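Local structure of RING finger protein unkempt homolog (5ELK) at residues K49-C55 / C76-H80; V10-Y14 / F87-Y92. The protein binds RNA sequence-specifically through clustered CCCH zinc fingers and represses translation, shaping the early morphology of embryonic cortical neurons. All coordinates share one frame; numbering follows the deposited sequence.

Contact 1 of 2, residues K49-C55 / C76-H80; sequences KYRSSPC and CQYCH. With ZN (zinc ion), chain D.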
ATOM      1  N   LYS A  49      -8.328  10.323  -7.021  1.00 52.98           N
ATOM      2  CA  LYS A  49      -7.542  10.009  -8.198  1.00 52.90           C
ATOM      3  C   LYS A  49      -6.205  10.707  -8.090  1.00 47.14           C
ATOM      4  O   LYS A  49      -6.129  11.935  -8.155  1.00 56.57           O
ATOM      5  CB  LYS A  49      -8.271  10.458  -9.464  1.00 55.44           C
ATOM      6  CG  LYS A  49      -8.659   9.309 -10.387  1.00 52.39           C
ATOM      7  CD  LYS A  49     -10.132   8.945 -10.287  1.00 55.84           C
ATOM      8  CE  LYS A  49     -10.367   7.602  -9.595  1.00 56.65           C
ATOM      9  NZ  LYS A  49     -10.040   6.425 -10.460  1.00 55.97           N
ATOM     10  N   TYR A  50      -5.155   9.923  -7.890  1.00 34.72           N
ATOM     11  CA  TYR A  50      -3.815  10.467  -7.829  1.00 36.93           C
ATOM     12  C   TYR A  50      -2.849   9.628  -8.646  1.00 38.37           C
ATOM     13  O   TYR A  50      -3.085   8.451  -8.893  1.00 40.72           O
ATOM     14  CB  TYR A  50      -3.341  10.579  -6.377  1.00 42.90           C
ATOM     15  CG  TYR A  50      -3.530   9.320  -5.545  1.00 39.82           C
ATOM     16  CD1 TYR A  50      -2.538   8.349  -5.476  1.00 35.22           C
ATOM     17  CD2 TYR A  50      -4.687   9.116  -4.813  1.00 30.58           C
ATOM     18  CE1 TYR A  50      -2.702   7.217  -4.710  1.00 35.41           C
ATOM     19  CE2 TYR A  50      -4.853   7.985  -4.048  1.00 38.77           C
ATOM     20  CZ  TYR A  50      -3.864   7.040  -4.000  1.00 35.37           C
ATOM     21  OH  TYR A  50      -4.047   5.913  -3.231  1.00 33.51           O
ATOM     22  N   ARG A  51      -1.766  10.269  -9.072  1.00 37.20           N
ATOM     23  CA  ARG A  51      -0.748   9.636  -9.891  1.00 32.70           C
ATOM     24  C   ARG A  51       0.165   8.744  -9.041  1.00 36.49           C
ATOM     25  O   ARG A  51       0.223   8.886  -7.815  1.00 33.18           O
ATOM     26  CB  ARG A  51       0.058  10.719 -10.631  1.00 40.22           C
ATOM     27  CG  ARG A  51      -0.456  11.119 -12.035  1.00 56.10           C
ATOM     28  CD  ARG A  51      -1.987  11.046 -12.200  1.00 63.17           C
ATOM     29  NE  ARG A  51      -2.601  12.355 -12.393  1.00 74.69           N
ATOM     30  CZ  ARG A  51      -3.886  12.628 -12.167  1.00 73.90           C
ATOM     31  NH1 ARG A  51      -4.720  11.694 -11.726  1.00 63.90           N
ATOM     32  NH2 ARG A  51      -4.341  13.852 -12.372  1.00 78.22           N
ATOM     33  N   SER A  52       0.862   7.819  -9.699  1.00 34.82           N
ATOM     34  CA  SER A  52       1.787   6.922  -9.013  1.00 41.59           C
ATOM     35  C   SER A  52       2.961   7.674  -8.382  1.00 40.85           C
ATOM     36  O   SER A  52       3.529   7.224  -7.392  1.00 52.34           O
ATOM     37  CB  SER A  52       2.332   5.862  -9.977  1.00 37.79           C
ATOM     38  OG  SER A  52       2.975   6.464 -11.085  1.00 34.73           O
ATOM     39  N   SER A  53       3.320   8.817  -8.952  1.00 41.77           N
ATOM     40  CA  SER A  53       4.525   9.532  -8.536  1.00 38.01           C
ATOM     41  C   SER A  53       4.388  10.112  -7.117  1.00 41.06           C
ATOM     42  O   SER A  53       3.302  10.544  -6.730  1.00 42.59           O
ATOM     43  CB  SER A  53       4.844  10.648  -9.534  1.00 35.49           C
ATOM     44  OG  SER A  53       3.670  11.340  -9.903  1.00 43.11           O
ATOM     45  N   PRO A  54       5.489  10.127  -6.338  1.00 35.58           N
ATOM     46  CA  PRO A  54       5.483  10.693  -4.980  1.00 40.92           C
ATOM     47  C   PRO A  54       5.258  12.207  -4.949  1.00 43.44           C
ATOM     48  O   PRO A  54       5.739  12.891  -5.850  1.00 43.97           O
ATOM     49  CB  PRO A  54       6.899  10.403  -4.470  1.00 37.12           C
ATOM     50  CG  PRO A  54       7.443   9.353  -5.359  1.00 34.81           C
ATOM     51  CD  PRO A  54       6.809   9.577  -6.685  1.00 29.61           C
ATOM     52  N   CYS A  55       4.541  12.708  -3.942  1.00 35.23           N
ATOM     53  CA  CYS A  55       4.452  14.145  -3.714  1.00 34.01           C
ATOM     54  C   CYS A  55       5.764  14.623  -3.096  1.00 32.97           C
ATOM     55  O   CYS A  55       6.161  14.137  -2.041  1.00 40.33           O
ATOM     56  CB  CYS A  55       3.283  14.485  -2.784  1.00 39.27           C
ATOM     57  SG  CYS A  55       3.054  16.273  -2.489  1.00 32.84           S
ATOM     58  N   CYS A  76      -4.502  16.104  -3.180  1.00 35.76           N
ATOM     59  CA  CYS A  76      -3.255  16.055  -3.934  1.00 42.82           C
ATOM     60  C   CYS A  76      -3.266  14.917  -4.950  1.00 33.30           C
ATOM     61  O   CYS A  76      -3.663  13.798  -4.643  1.00 41.59           O
ATOM     62  CB  CYS A  76      -2.045  15.907  -3.006  1.00 42.89           C
ATOM     63  SG  CYS A  76      -0.505  16.456  -3.783  1.00 39.63           S
ATOM     64  N   GLN A  77      -2.817  15.222  -6.163  1.00 39.64           N
ATOM     65  CA  GLN A  77      -2.800  14.264  -7.266  1.00 40.02           C
ATOM     66  C   GLN A  77      -1.471  13.519  -7.328  1.00 38.63           C
ATOM     67  O   GLN A  77      -1.038  13.070  -8.385  1.00 46.46           O
ATOM     68  CB  GLN A  77      -3.068  14.997  -8.577  1.00 38.30           C
ATOM     69  CG  GLN A  77      -4.414  15.689  -8.594  1.00 51.36           C
ATOM     70  CD  GLN A  77      -5.499  14.808  -9.156  1.00 57.31           C
ATOM     71  OE1 GLN A  77      -5.499  14.503 -10.346  1.00 55.70           O
ATOM     72  NE2 GLN A  77      -6.428  14.386  -8.305  1.00 64.65           N
ATOM     73  N   TYR A  78      -0.841  13.391  -6.168  1.00 35.79           N
ATOM     74  CA  TYR A  78       0.419  12.688  -6.030  1.00 28.37           C
ATOM     75  C   TYR A  78       0.311  11.788  -4.814  1.00 32.67           C
ATOM     76  O   TYR A  78      -0.531  12.026  -3.952  1.00 31.54           O
ATOM     77  CB  TYR A  78       1.549  13.694  -5.831  1.00 40.27           C
ATOM     78  CG  TYR A  78       1.873  14.517  -7.058  1.00 39.69           C
ATOM     79  CD1 TYR A  78       1.148  15.662  -7.376  1.00 30.60           C
ATOM     80  CD2 TYR A  78       2.914  14.153  -7.898  1.00 43.34           C
ATOM     81  CE1 TYR A  78       1.453  16.410  -8.497  1.00 31.38           C
ATOM     82  CE2 TYR A  78       3.226  14.903  -9.016  1.00 42.95           C
ATOM     83  CZ  TYR A  78       2.492  16.028  -9.309  1.00 36.81           C
ATOM     84  OH  TYR A  78       2.796  16.770 -10.424  1.00 33.85           O
ATOM     85  N   CYS A  79       1.169  10.777  -4.728  1.00 27.10           N
ATOM     86  CA  CYS A  79       1.152   9.876  -3.582  1.00 33.88           C
ATOM     87  C   CYS A  79       1.723  10.543  -2.334  1.00 33.30           C
ATOM     88  O   CYS A  79       2.690  11.284  -2.416  1.00 38.62           O
ATOM     89  CB  CYS A  79       1.939   8.603  -3.890  1.00 33.09           C
ATOM     90  SG  CYS A  79       1.174   7.570  -5.153  1.00 38.84           S
ATOM     91  N   HIS A  80       1.112  10.252  -1.187  1.00 38.80           N
ATOM     92  CA  HIS A  80       1.494  10.837   0.095  1.00 39.08           C
ATOM     93  C   HIS A  80       2.098   9.815   1.060  1.00 32.92           C
ATOM     94  O   HIS A  80       2.603  10.181   2.121  1.00 36.84           O
ATOM     95  CB  HIS A  80       0.280  11.497   0.754  1.00 38.24           C
ATOM     96  CG  HIS A  80       0.024  12.900   0.294  1.00 41.76           C
ATOM     97  ND1 HIS A  80      -1.078  13.624   0.684  1.00 43.45           N
ATOM     98  CD2 HIS A  80       0.736  13.712  -0.529  1.00 38.07           C
ATOM     99  CE1 HIS A  80      -1.045  14.816   0.117  1.00 40.77           C
ATOM    100  NE2 HIS A  80       0.044  14.896  -0.623  1.00 38.56           N
TER
HETATM  101 ZN    ZN D 402       0.735  16.385  -1.859  1.00 51.14          ZN
HETATM  102  O   HOH W   1      -6.736  13.046  -5.260  1.00 32.49           O

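Contact 2 of 2, residues V10-Y14 / F87-Y92; sequences VLGNY and FHPEIY. With nucleotides of chain B.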
ATOM      1  N   VAL A  10      -7.615  -6.177  -2.292  1.00 36.78           N
ATOM      2  CA  VAL A  10      -6.456  -5.530  -1.710  1.00 42.11           C
ATOM      3  C   VAL A  10      -6.311  -4.172  -2.364  1.00 34.44           C
ATOM      4  O   VAL A  10      -6.145  -3.156  -1.684  1.00 43.07           O
ATOM      5  CB  VAL A  10      -5.181  -6.354  -1.961  1.00 44.03           C
ATOM      6  CG1 VAL A  10      -3.924  -5.590  -1.519  1.00 41.64           C
ATOM      7  CG2 VAL A  10      -5.283  -7.681  -1.250  1.00 41.57           C
ATOM      8  N   LEU A  11      -6.396  -4.170  -3.690  1.00 31.68           N
ATOM      9  CA  LEU A  11      -6.248  -2.951  -4.483  1.00 36.23           C
ATOM     10  C   LEU A  11      -7.229  -1.880  -4.057  1.00 34.34           C
ATOM     11  O   LEU A  11      -6.873  -0.712  -3.951  1.00 42.22           O
ATOM     12  CB  LEU A  11      -6.487  -3.238  -5.958  1.00 36.75           C
ATOM     13  CG  LEU A  11      -5.574  -2.553  -6.978  1.00 39.19           C
ATOM     14  CD1 LEU A  11      -6.271  -2.552  -8.334  1.00 35.16           C
ATOM     15  CD2 LEU A  11      -5.119  -1.140  -6.579  1.00 36.47           C
ATOM     16  N   GLY A  12      -8.471  -2.277  -3.809  1.00 41.73           N
ATOM     17  CA  GLY A  12      -9.518  -1.317  -3.519  1.00 46.99           C
ATOM     18  C   GLY A  12      -9.580  -0.855  -2.078  1.00 42.69           C
ATOM     19  O   GLY A  12     -10.099   0.228  -1.804  1.00 48.47           O
ATOM     20  N   ASN A  13      -9.026  -1.645  -1.161  1.00 38.90           N
ATOM     21  CA  ASN A  13      -9.298  -1.458   0.265  1.00 40.93           C
ATOM     22  C   ASN A  13      -8.092  -1.456   1.204  1.00 39.44           C
ATOM     23  O   ASN A  13      -8.199  -0.982   2.332  1.00 44.67           O
ATOM     24  CB  ASN A  13     -10.289  -2.529   0.729  1.00 47.71           C
ATOM     25  CG  ASN A  13     -11.534  -2.571  -0.128  1.00 55.33           C
ATOM     26  OD1 ASN A  13     -11.873  -3.607  -0.713  1.00 52.68           O
ATOM     27  ND2 ASN A  13     -12.220  -1.435  -0.223  1.00 56.43           N
ATOM     28  N   TYR A  14      -6.955  -1.978   0.755  1.00 40.28           N
ATOM     29  CA  TYR A  14      -5.781  -2.113   1.619  1.00 40.79           C
ATOM     30  C   TYR A  14      -5.355  -0.794   2.286  1.00 37.48           C
ATOM     31  O   TYR A  14      -5.046   0.177   1.606  1.00 33.33           O
ATOM     32  CB  TYR A  14      -4.615  -2.665   0.816  1.00 37.74           C
ATOM     33  CG  TYR A  14      -3.399  -2.999   1.644  1.00 35.38           C
ATOM     34  CD1 TYR A  14      -3.375  -4.133   2.426  1.00 33.37           C
ATOM     35  CD2 TYR A  14      -2.273  -2.196   1.628  1.00 35.44           C
ATOM     36  CE1 TYR A  14      -2.272  -4.460   3.175  1.00 33.64           C
ATOM     37  CE2 TYR A  14      -1.154  -2.520   2.383  1.00 32.39           C
ATOM     38  CZ  TYR A  14      -1.168  -3.656   3.150  1.00 34.90           C
ATOM     39  OH  TYR A  14      -0.079  -4.008   3.909  1.00 41.55           O
ATOM     40  N   PHE A  87       0.752   0.320  -3.751  1.00 32.12           N
ATOM     41  CA  PHE A  87      -0.544  -0.258  -4.062  1.00 24.50           C
ATOM     42  C   PHE A  87      -1.320   0.634  -5.009  1.00 33.16           C
ATOM     43  O   PHE A  87      -2.550   0.610  -5.036  1.00 30.44           O
ATOM     44  CB  PHE A  87      -1.314  -0.500  -2.773  1.00 30.68           C
ATOM     45  CG  PHE A  87      -0.695  -1.555  -1.914  1.00 29.47           C
ATOM     46  CD1 PHE A  87       0.318  -1.239  -1.036  1.00 29.35           C
ATOM     47  CD2 PHE A  87      -1.096  -2.875  -2.014  1.00 36.84           C
ATOM     48  CE1 PHE A  87       0.897  -2.208  -0.259  1.00 33.53           C
ATOM     49  CE2 PHE A  87      -0.516  -3.846  -1.232  1.00 31.19           C
ATOM     50  CZ  PHE A  87       0.478  -3.515  -0.357  1.00 33.02           C
ATOM     51  N   HIS A  88      -0.600   1.416  -5.803  1.00 35.90           N
ATOM     52  CA  HIS A  88      -1.246   2.190  -6.844  1.00 30.86           C
ATOM     53  C   HIS A  88      -1.627   1.255  -7.993  1.00 30.67           C
ATOM     54  O   HIS A  88      -0.858   0.360  -8.335  1.00 41.15           O
ATOM     55  CB  HIS A  88      -0.323   3.291  -7.350  1.00 31.51           C
ATOM     56  CG  HIS A  88      -1.017   4.305  -8.196  1.00 34.41           C
ATOM     57  ND1 HIS A  88      -1.160   4.172  -9.564  1.00 36.74           N
ATOM     58  CD2 HIS A  88      -1.639   5.466  -7.870  1.00 41.43           C
ATOM     59  CE1 HIS A  88      -1.822   5.207 -10.039  1.00 41.42           C
ATOM     60  NE2 HIS A  88      -2.126   6.008  -9.035  1.00 42.05           N
ATOM     61  N   PRO A  89      -2.810   1.460  -8.598  1.00 30.26           N
ATOM     62  CA  PRO A  89      -3.267   0.655  -9.741  1.00 32.77           C
ATOM     63  C   PRO A  89      -2.234   0.407 -10.836  1.00 29.14           C
ATOM     64  O   PRO A  89      -2.313  -0.618 -11.496  1.00 42.54           O
ATOM     65  CB  PRO A  89      -4.408   1.497 -10.303  1.00 29.78           C
ATOM     66  CG  PRO A  89      -4.993   2.147  -9.107  1.00 31.10           C
ATOM     67  CD  PRO A  89      -3.834   2.439  -8.191  1.00 29.73           C
ATOM     68  N   GLU A  90      -1.300   1.332 -11.021  1.00 31.77           N
ATOM     69  CA  GLU A  90      -0.296   1.247 -12.083  1.00 35.95           C
ATOM     70  C   GLU A  90       1.035   0.694 -11.578  1.00 36.91           C
ATOM     71  O   GLU A  90       1.952   0.451 -12.362  1.00 48.30           O
ATOM     72  CB  GLU A  90      -0.048   2.627 -12.694  1.00 38.84           C
ATOM     73  CG  GLU A  90      -1.257   3.264 -13.337  1.00 51.38           C
ATOM     74  CD  GLU A  90      -0.932   4.611 -13.962  1.00 63.72           C
ATOM     75  OE1 GLU A  90      -1.783   5.142 -14.711  1.00 63.36           O
ATOM     76  OE2 GLU A  90       0.176   5.136 -13.704  1.00 64.20           O
ATOM     77  N   ILE A  91       1.135   0.488 -10.273  1.00 34.91           N
ATOM     78  CA  ILE A  91       2.379   0.041  -9.651  1.00 33.92           C
ATOM     79  C   ILE A  91       2.203  -1.390  -9.141  1.00 33.52           C
ATOM     80  O   ILE A  91       3.127  -2.203  -9.207  1.00 27.55           O
ATOM     81  CB  ILE A  91       2.760   0.960  -8.454  1.00 29.92           C
ATOM     82  CG1 ILE A  91       2.906   2.421  -8.907  1.00 35.43           C
ATOM     83  CG2 ILE A  91       4.028   0.465  -7.751  1.00 24.87           C
ATOM     84  CD1 ILE A  91       4.051   2.672  -9.876  1.00 41.19           C
ATOM     85  N   TYR A  92       1.003  -1.667  -8.632  1.00 22.77           N
ATOM     86  CA  TYR A  92       0.700  -2.869  -7.866  1.00 26.36           C
ATOM     87  C   TYR A  92       0.845  -4.119  -8.728  1.00 23.88           C
ATOM     88  O   TYR A  92       0.236  -4.202  -9.777  1.00 28.45           O
ATOM     89  CB  TYR A  92      -0.725  -2.759  -7.312  1.00 23.77           C
ATOM     90  CG  TYR A  92      -1.195  -3.930  -6.472  1.00 25.22           C
ATOM     91  CD1 TYR A  92      -0.532  -4.301  -5.315  1.00 32.65           C
ATOM     92  CD2 TYR A  92      -2.326  -4.658  -6.830  1.00 31.13           C
ATOM     93  CE1 TYR A  92      -0.974  -5.383  -4.547  1.00 34.17           C
ATOM     94  CE2 TYR A  92      -2.772  -5.728  -6.064  1.00 28.51           C
ATOM     95  CZ  TYR A  92      -2.102  -6.083  -4.929  1.00 26.16           C
ATOM     96  OH  TYR A  92      -2.561  -7.153  -4.182  1.00 38.01           O
TER
ATOM     97  P     U B   3       9.164   2.588  -9.466  1.00 55.00           P
ATOM     98  OP1   U B   3      10.398   1.770  -9.478  1.00 55.41           O
ATOM     99  OP2   U B   3       8.316   2.725 -10.679  1.00 60.51           O
ATOM    100  O5'   U B   3       8.243   2.000  -8.312  1.00 53.39           O
ATOM    101  C5'   U B   3       7.677   2.850  -7.327  1.00 48.71           C
ATOM    102  C4'   U B   3       7.637   2.164  -5.988  1.00 44.63           C
ATOM    103  O4'   U B   3       6.679   1.067  -6.044  1.00 43.95           O
ATOM    104  C3'   U B   3       8.963   1.545  -5.554  1.00 42.73           C
ATOM    105  O3'   U B   3       9.047   1.577  -4.127  1.00 42.59           O
ATOM    106  C2'   U B   3       8.812   0.102  -6.026  1.00 40.17           C
ATOM    107  O2'   U B   3       9.655  -0.825  -5.374  1.00 39.41           O
ATOM    108  C1'   U B   3       7.335  -0.149  -5.727  1.00 38.20           C
ATOM    109  N1    U B   3       6.722  -1.245  -6.499  1.00 44.50           N
ATOM    110  C2    U B   3       5.820  -2.086  -5.852  1.00 42.07           C
ATOM    111  O2    U B   3       5.499  -1.955  -4.678  1.00 37.73           O
ATOM    112  N3    U B   3       5.290  -3.098  -6.626  1.00 41.04           N
ATOM    113  C4    U B   3       5.571  -3.365  -7.948  1.00 41.52           C
ATOM    114  O4    U B   3       5.020  -4.318  -8.508  1.00 39.94           O
ATOM    115  C5    U B   3       6.510  -2.454  -8.538  1.00 44.70           C
ATOM    116  C6    U B   3       7.043  -1.455  -7.819  1.00 40.36           C
ATOM    117  P     G B   5      12.156  -1.829   2.247  1.00 50.04           P
ATOM    118  OP1   G B   5      12.973  -0.596   2.076  1.00 61.42           O
ATOM    119  OP2   G B   5      12.799  -3.044   2.815  1.00 52.90           O
ATOM    120  O5'   G B   5      10.884  -1.538   3.164  1.00 51.51           O
ATOM    121  C5'   G B   5      10.296  -0.244   3.217  1.00 49.75           C
ATOM    122  C4'   G B   5       8.905  -0.292   3.801  1.00 51.71           C
ATOM    123  O4'   G B   5       7.983  -0.808   2.801  1.00 48.57           O
ATOM    124  C3'   G B   5       8.736  -1.177   5.041  1.00 57.13           C
ATOM    125  O3'   G B   5       7.796  -0.580   5.936  1.00 62.99           O
ATOM    126  C2'   G B   5       8.140  -2.458   4.463  1.00 54.55           C
ATOM    127  O2'   G B   5       7.368  -3.213   5.378  1.00 56.73           O
ATOM    128  C1'   G B   5       7.281  -1.916   3.323  1.00 52.89           C
ATOM    129  N9    G B   5       7.060  -2.875   2.235  1.00 49.96           N
ATOM    130  C8    G B   5       8.005  -3.372   1.366  1.00 42.66           C
ATOM    131  N7    G B   5       7.504  -4.206   0.502  1.00 35.68           N
ATOM    132  C5    G B   5       6.153  -4.271   0.818  1.00 37.31           C
ATOM    133  C6    G B   5       5.103  -5.018   0.221  1.00 31.85           C
ATOM    134  O6    G B   5       5.163  -5.797  -0.729  1.00 35.06           O
ATOM    135  N1    G B   5       3.884  -4.797   0.847  1.00 29.74           N
ATOM    136  C2    G B   5       3.699  -3.947   1.911  1.00 40.67           C
ATOM    137  N2    G B   5       2.443  -3.860   2.375  1.00 38.65           N
ATOM    138  N3    G B   5       4.666  -3.240   2.478  1.00 39.38           N
ATOM    139  C4    G B   5       5.860  -3.449   1.883  1.00 41.92           C
TER

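Contact 1 of 2, residues K49-C55 / C76-H80
Cys76 and Cys55 meet at a zinc ion, a worked example of how a small domain with little regular secondary structure is held together by a metal. Cys76 SG binds it at 2.3 Å and Cys55 SG at 2.4 Å; in Cys55 the sulfur turns anti to the backbone N (chi1 -178°), which carries it to the metal. The carbonyl of Cys76 shares a water with that of Lys49, each accepting one of its hydrogens. At Gln77 the backbone takes over: its O receives Arg51 N at 3.0 Å, the donor standing well above the carbonyl plane, while its CB lies over one face of the Arg51 guanidinium. Tyr78 rests its CB on Cys55 CB (3.6 Å), and its CD2 passes beside Ser53 OG. Cys79, which is not a zinc ligand, forms a bridge with Pro54: Cys79 N donates to Ser53 O at 2.9 Å, and Cys79 O receives Cys55 N at 2.8 Å. Cys79 SG lies obliquely beside the Tyr50 ring, 3.8 Å from Tyr50 CD1. His80 NE2 binds the zinc at 2.1 Å, with Cys55 CB at the edge of the ring; Cys70 completes the CCCH site. The pair thus closes a finger whose hairpin of strands 59-60 and 63-64 lies between the segments in sequence, while helix 82-86, through Glu84 and Gln85, packs against Tyr50, Pro54 and Cys79.

Contact 2 of 2, residues V10-Y14 / F87-Y92
The carbonyl oxygen of Val10, whose side chain packs on Phe87 and Tyr92, takes two backbone donors: Tyr14 N at 2.8 Å and, more loosely, Asn13 N at 3.3 Å. This turn brings Tyr14 round to Phe87. In the opposing segment His88 O is likewise gripped twice, by Ile91 N and Tyr92 N, and that turn swings Tyr92 back toward the helix. Across the contact the packing is mainly apolar, with no hydrogen bond. Tyr14 and Phe87 form an offset stack, centroids 4.2 Å apart and planes tilted by 28°; Tyr14 CD2 sits over the centre of the Phe87 ring, whereas Phe87 CE2 lies nearer the rim of the tyrosine. Tyr14 CG is anti to the backbone N (chi1 -173°), a torsion that carries the ring across the face of Phe87. Val10 CG1 approaches Phe87 CE2 at 3.8 Å and Tyr92 OH at 3.4 Å, crossing the tyrosine at about a right angle. Leu11 sends CD2 to Phe87 O and the Pro89 ring, and rests CG against Tyr92 CD2. The stack also borders bound RNA: N2 of G5 of chain B lies 3.0 Å from Tyr14 OH and at the edge of Phe87, while Tyr14 OH is hydrogen-bonded to Tyr30 O. Farther along, Ile91 CG2 packs on the sugar and base of U3 of chain B. In the fold, helix 7-13 is brought against the loop between helices 82-86 and 98-103, where Arg42 hydrogen-bonds to Leu11 O and Tyr14 O.

His88 of contact 2 joins the two contacts: its NE2 lies 2.6 Å from Tyr50 O of contact 1, a probable hydrogen bond, while its ND1 accepts Glu90 N and so helps fix the ring. Ser52 CB also packs on Ile91 CD1 at 3.6 Å. The centres are 13 Å apart. Contact 1 is internal to one finger, whereas contact 2 packs helix 7-13 against the loop that follows helix 82-86, so the pair illustrates how metal-centred folding and packing between distant parts of the chain combine in one compact unit. Both border the RNA: on the side of contact 1, Ser52 OG makes a weak hydrogen bond to a phosphate.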